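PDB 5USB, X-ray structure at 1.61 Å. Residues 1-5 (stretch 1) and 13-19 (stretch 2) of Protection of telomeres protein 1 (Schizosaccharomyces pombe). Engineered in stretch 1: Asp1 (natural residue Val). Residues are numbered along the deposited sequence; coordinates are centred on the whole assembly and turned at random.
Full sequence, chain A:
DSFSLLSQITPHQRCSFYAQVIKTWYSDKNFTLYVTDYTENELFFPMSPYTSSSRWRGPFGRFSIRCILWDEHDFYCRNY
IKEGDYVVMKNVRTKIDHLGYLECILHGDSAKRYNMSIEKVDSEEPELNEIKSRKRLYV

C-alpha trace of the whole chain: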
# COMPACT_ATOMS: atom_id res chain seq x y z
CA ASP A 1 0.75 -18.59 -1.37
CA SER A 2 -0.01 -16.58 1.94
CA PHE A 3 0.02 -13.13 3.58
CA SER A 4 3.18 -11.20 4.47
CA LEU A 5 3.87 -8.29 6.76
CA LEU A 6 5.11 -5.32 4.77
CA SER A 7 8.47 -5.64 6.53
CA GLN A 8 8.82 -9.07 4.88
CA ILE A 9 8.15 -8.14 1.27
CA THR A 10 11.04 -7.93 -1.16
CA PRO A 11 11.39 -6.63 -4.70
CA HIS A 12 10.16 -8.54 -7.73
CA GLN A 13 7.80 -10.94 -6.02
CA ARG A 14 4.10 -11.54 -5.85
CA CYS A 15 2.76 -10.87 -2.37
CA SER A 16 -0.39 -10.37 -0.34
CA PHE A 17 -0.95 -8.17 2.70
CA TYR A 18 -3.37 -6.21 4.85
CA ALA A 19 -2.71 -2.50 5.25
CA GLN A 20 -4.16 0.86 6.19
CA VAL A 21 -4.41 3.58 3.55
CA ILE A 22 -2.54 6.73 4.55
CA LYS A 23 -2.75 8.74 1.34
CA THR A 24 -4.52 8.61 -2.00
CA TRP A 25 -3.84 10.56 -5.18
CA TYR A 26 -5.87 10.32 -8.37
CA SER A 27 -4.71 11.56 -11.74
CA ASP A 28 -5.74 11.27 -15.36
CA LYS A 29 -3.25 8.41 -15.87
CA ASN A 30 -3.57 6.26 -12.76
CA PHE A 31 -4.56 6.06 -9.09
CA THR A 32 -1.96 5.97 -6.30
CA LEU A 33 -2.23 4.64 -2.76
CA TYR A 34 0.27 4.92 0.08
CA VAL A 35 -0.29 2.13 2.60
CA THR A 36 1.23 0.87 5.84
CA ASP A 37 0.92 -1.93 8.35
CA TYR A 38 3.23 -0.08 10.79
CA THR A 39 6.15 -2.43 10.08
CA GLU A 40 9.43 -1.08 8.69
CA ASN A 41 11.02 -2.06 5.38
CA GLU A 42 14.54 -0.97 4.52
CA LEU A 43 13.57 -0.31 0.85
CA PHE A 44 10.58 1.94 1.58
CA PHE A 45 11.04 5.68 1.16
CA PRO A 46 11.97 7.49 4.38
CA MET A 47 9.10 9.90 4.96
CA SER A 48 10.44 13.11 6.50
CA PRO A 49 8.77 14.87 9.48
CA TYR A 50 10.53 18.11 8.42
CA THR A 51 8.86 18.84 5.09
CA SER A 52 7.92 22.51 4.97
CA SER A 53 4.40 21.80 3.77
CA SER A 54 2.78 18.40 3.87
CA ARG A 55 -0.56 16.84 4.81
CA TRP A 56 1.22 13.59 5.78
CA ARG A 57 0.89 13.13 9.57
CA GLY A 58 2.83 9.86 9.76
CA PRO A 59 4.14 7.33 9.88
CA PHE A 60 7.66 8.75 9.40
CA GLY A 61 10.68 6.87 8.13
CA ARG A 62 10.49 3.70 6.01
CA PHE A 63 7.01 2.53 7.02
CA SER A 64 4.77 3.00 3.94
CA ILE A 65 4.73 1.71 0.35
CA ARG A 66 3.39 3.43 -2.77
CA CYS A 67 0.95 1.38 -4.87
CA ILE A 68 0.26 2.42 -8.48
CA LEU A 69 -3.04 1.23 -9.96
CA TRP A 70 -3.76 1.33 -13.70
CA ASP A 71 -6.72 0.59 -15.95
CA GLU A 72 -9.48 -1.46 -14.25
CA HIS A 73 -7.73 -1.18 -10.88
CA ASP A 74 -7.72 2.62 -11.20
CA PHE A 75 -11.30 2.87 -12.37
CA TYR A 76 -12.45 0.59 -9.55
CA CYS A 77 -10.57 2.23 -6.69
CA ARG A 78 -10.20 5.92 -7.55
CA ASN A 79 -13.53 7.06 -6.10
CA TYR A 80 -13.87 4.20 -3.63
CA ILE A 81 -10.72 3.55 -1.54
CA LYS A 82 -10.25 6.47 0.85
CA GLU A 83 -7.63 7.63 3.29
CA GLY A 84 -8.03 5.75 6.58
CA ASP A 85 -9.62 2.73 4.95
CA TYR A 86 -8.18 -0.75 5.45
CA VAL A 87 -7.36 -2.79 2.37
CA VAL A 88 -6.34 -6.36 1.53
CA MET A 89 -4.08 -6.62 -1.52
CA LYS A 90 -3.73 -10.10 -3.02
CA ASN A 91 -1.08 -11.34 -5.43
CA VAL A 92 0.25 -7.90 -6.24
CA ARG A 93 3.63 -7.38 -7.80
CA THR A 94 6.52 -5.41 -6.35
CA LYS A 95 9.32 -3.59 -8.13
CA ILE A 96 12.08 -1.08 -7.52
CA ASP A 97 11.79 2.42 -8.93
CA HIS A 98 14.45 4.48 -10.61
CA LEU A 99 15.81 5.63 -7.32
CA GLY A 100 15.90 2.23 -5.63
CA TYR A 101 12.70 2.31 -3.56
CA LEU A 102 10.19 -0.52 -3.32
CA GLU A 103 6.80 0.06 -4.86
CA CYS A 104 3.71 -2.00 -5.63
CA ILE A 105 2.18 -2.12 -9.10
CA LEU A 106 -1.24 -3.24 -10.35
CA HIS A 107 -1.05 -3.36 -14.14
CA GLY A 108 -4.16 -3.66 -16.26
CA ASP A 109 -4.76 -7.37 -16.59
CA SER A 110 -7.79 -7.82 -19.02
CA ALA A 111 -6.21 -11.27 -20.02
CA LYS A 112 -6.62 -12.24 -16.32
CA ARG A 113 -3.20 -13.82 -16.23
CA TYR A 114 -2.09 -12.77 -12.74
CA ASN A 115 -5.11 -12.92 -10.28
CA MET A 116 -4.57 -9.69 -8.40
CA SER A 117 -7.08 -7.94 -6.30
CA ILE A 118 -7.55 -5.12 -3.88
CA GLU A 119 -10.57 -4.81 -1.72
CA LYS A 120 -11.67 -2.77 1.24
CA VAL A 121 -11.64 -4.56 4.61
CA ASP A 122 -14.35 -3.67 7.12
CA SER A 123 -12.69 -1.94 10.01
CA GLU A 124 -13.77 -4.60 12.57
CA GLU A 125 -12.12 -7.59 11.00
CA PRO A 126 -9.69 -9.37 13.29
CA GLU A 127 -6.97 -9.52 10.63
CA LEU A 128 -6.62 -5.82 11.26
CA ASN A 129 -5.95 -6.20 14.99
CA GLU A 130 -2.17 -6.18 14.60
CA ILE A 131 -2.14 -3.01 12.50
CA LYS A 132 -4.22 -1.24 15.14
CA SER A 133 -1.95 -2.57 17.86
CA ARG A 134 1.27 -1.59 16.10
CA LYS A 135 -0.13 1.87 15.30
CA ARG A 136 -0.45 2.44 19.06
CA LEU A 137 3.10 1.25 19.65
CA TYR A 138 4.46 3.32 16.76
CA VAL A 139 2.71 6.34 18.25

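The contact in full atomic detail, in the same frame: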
# COMPACT_ATOMS: atom_id res chain seq x y z
N ASP A 1 0.60 -17.71 -2.49
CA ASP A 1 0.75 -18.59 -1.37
C ASP A 1 0.07 -18.14 -0.03
O ASP A 1 -0.90 -18.77 0.32
CB ASP A 1 2.25 -18.91 -1.24
CG ASP A 1 3.10 -17.66 -1.15
OD1 ASP A 1 2.50 -16.56 -1.28
OD2 ASP A 1 4.31 -17.75 -0.88
N SER A 2 0.47 -17.03 0.63
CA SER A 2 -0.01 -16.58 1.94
C SER A 2 0.27 -15.08 2.16
O SER A 2 0.88 -14.46 1.37
CB SER A 2 0.76 -17.29 3.01
OG SER A 2 2.09 -16.89 2.95
N PHE A 3 -0.18 -14.53 3.28
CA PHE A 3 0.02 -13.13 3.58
C PHE A 3 1.37 -12.85 4.22
O PHE A 3 1.89 -13.66 4.91
CB PHE A 3 -1.06 -12.65 4.52
CG PHE A 3 -2.42 -12.61 3.90
CD1 PHE A 3 -2.77 -11.64 3.05
CD2 PHE A 3 -3.36 -13.54 4.23
CE1 PHE A 3 -3.97 -11.61 2.48
CE2 PHE A 3 -4.59 -13.51 3.70
CZ PHE A 3 -4.90 -12.54 2.81
N SER A 4 1.94 -11.70 3.89
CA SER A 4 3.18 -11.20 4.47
C SER A 4 2.93 -9.92 5.25
O SER A 4 2.03 -9.15 4.90
CB SER A 4 4.19 -10.85 3.37
OG SER A 4 4.58 -11.96 2.62
N LEU A 5 3.76 -9.65 6.26
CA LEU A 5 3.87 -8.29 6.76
C LEU A 5 4.66 -7.45 5.75
O LEU A 5 5.50 -7.97 5.00
CB LEU A 5 4.57 -8.23 8.11
CG LEU A 5 3.80 -8.98 9.20
CD1 LEU A 5 4.56 -8.82 10.50
CD2 LEU A 5 2.35 -8.55 9.36
N GLN A 13 8.55 -9.77 -6.44
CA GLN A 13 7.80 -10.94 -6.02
C GLN A 13 6.33 -10.60 -6.08
O GLN A 13 5.93 -9.44 -6.18
CB GLN A 13 8.19 -11.39 -4.62
CG GLN A 13 7.66 -10.48 -3.54
CD GLN A 13 7.98 -10.97 -2.14
OE1 GLN A 13 7.72 -10.28 -1.16
NE2 GLN A 13 8.57 -12.17 -2.04
N ARG A 14 5.53 -11.66 -6.08
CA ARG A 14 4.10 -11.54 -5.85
C ARG A 14 3.86 -11.65 -4.35
O ARG A 14 4.42 -12.53 -3.69
CB ARG A 14 3.38 -12.65 -6.63
CG ARG A 14 2.02 -13.06 -6.09
CD ARG A 14 1.36 -14.15 -6.94
NE ARG A 14 1.90 -15.49 -6.68
CZ ARG A 14 1.50 -16.26 -5.67
NH1 ARG A 14 0.56 -15.84 -4.83
NH2 ARG A 14 2.02 -17.47 -5.51
N CYS A 15 3.03 -10.77 -3.79
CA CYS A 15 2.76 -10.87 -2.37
C CYS A 15 1.33 -10.45 -2.09
O CYS A 15 0.63 -9.92 -2.96
CB CYS A 15 3.76 -10.03 -1.58
SG CYS A 15 3.66 -8.28 -2.00
N SER A 16 0.91 -10.73 -0.86
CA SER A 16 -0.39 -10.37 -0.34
C SER A 16 -0.27 -9.83 1.06
O SER A 16 0.52 -10.34 1.86
CB SER A 16 -1.31 -11.61 -0.33
OG SER A 16 -1.42 -12.17 -1.62
N PHE A 17 -1.06 -8.80 1.39
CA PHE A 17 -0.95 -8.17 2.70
C PHE A 17 -2.21 -7.38 3.02
O PHE A 17 -2.97 -7.00 2.14
CB PHE A 17 0.29 -7.26 2.78
CG PHE A 17 0.38 -6.24 1.69
CD1 PHE A 17 -0.26 -5.01 1.82
CD2 PHE A 17 1.14 -6.48 0.57
CE1 PHE A 17 -0.19 -4.08 0.81
CE2 PHE A 17 1.24 -5.53 -0.45
CZ PHE A 17 0.57 -4.32 -0.31
N TYR A 18 -2.38 -7.12 4.31
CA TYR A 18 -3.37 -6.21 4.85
C TYR A 18 -2.66 -4.90 5.18
O TYR A 18 -1.52 -4.90 5.65
CB TYR A 18 -3.98 -6.79 6.14
CG TYR A 18 -4.90 -7.97 5.92
CD1 TYR A 18 -6.25 -7.75 5.77
CD2 TYR A 18 -4.42 -9.27 5.89
CE1 TYR A 18 -7.11 -8.80 5.57
CE2 TYR A 18 -5.27 -10.33 5.69
CZ TYR A 18 -6.60 -10.09 5.53
OH TYR A 18 -7.49 -11.15 5.33
N ALA A 19 -3.34 -3.78 4.98
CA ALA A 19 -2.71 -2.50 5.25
C ALA A 19 -3.77 -1.43 5.45
O ALA A 19 -4.94 -1.59 5.09
CB ALA A 19 -1.79 -2.10 4.11
O HOH W 1 0.72 -14.09 -2.01
O HOH W 2 2.90 -12.61 0.60
O HOH W 3 -0.44 -8.78 6.02

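The N-terminal segment, residues 1-5, has no regular secondary structure where it runs beside the strand that begins at Arg14, and the end-to-end directions of the two touching parts differ by 52°. They come closest in register at Phe3 and Ser16, whose CA atoms lie 4.8 Å apart. One direct backbone hydrogen bond links the two stretches: Ser4 N donates to Ser16 O at 2.8 Å with an N-H...O angle of 171°, close to linear. Ser16 O also receives a CA-H...O contact from Phe3 CA, at 3.3 Å and 137° at the hydrogen.

Water supplies the remaining backbone links. Water 2 donates to Ser2 O (2.8 Å) and accepts from Ser16 N (3.1 Å), while also bonding Ser4 OG (2.7 Å). Water 3 donates to Ser4 O (2.7 Å) and accepts from Tyr18 N (3.1 Å). Each thus connects a carbonyl of the first stretch to an amide of the strand that finds no direct partner across this contact. Water 1 joins side chains instead, donating to Asp1 OD1 (3.1 Å) and bonding Ser16 OG (2.9 Å).

The apolar contact centres on Phe3. Its CZ lies 3.6 Å from Tyr18 CE2, which sits over one face of the Phe3 ring; the ring centroids are 4.7 Å apart and the planes meet obliquely at 42°. Near the edge of the same ring lies Phe17 N, 3.7 Å from Phe3 CD1, and Ser16 CB is likewise 3.7 Å from CD1.

Charged groups meet at the exposed end. The engineered Asp1, poorly ordered, places OD1 4.1 Å from Arg14 NH1, beyond salt-bridge range and well out of the guanidinium plane, so any attraction is purely electrostatic. Asp1 N approaches Arg14 NH1 to 3.0 Å, a close pairing of like charges if the terminal amine is protonated.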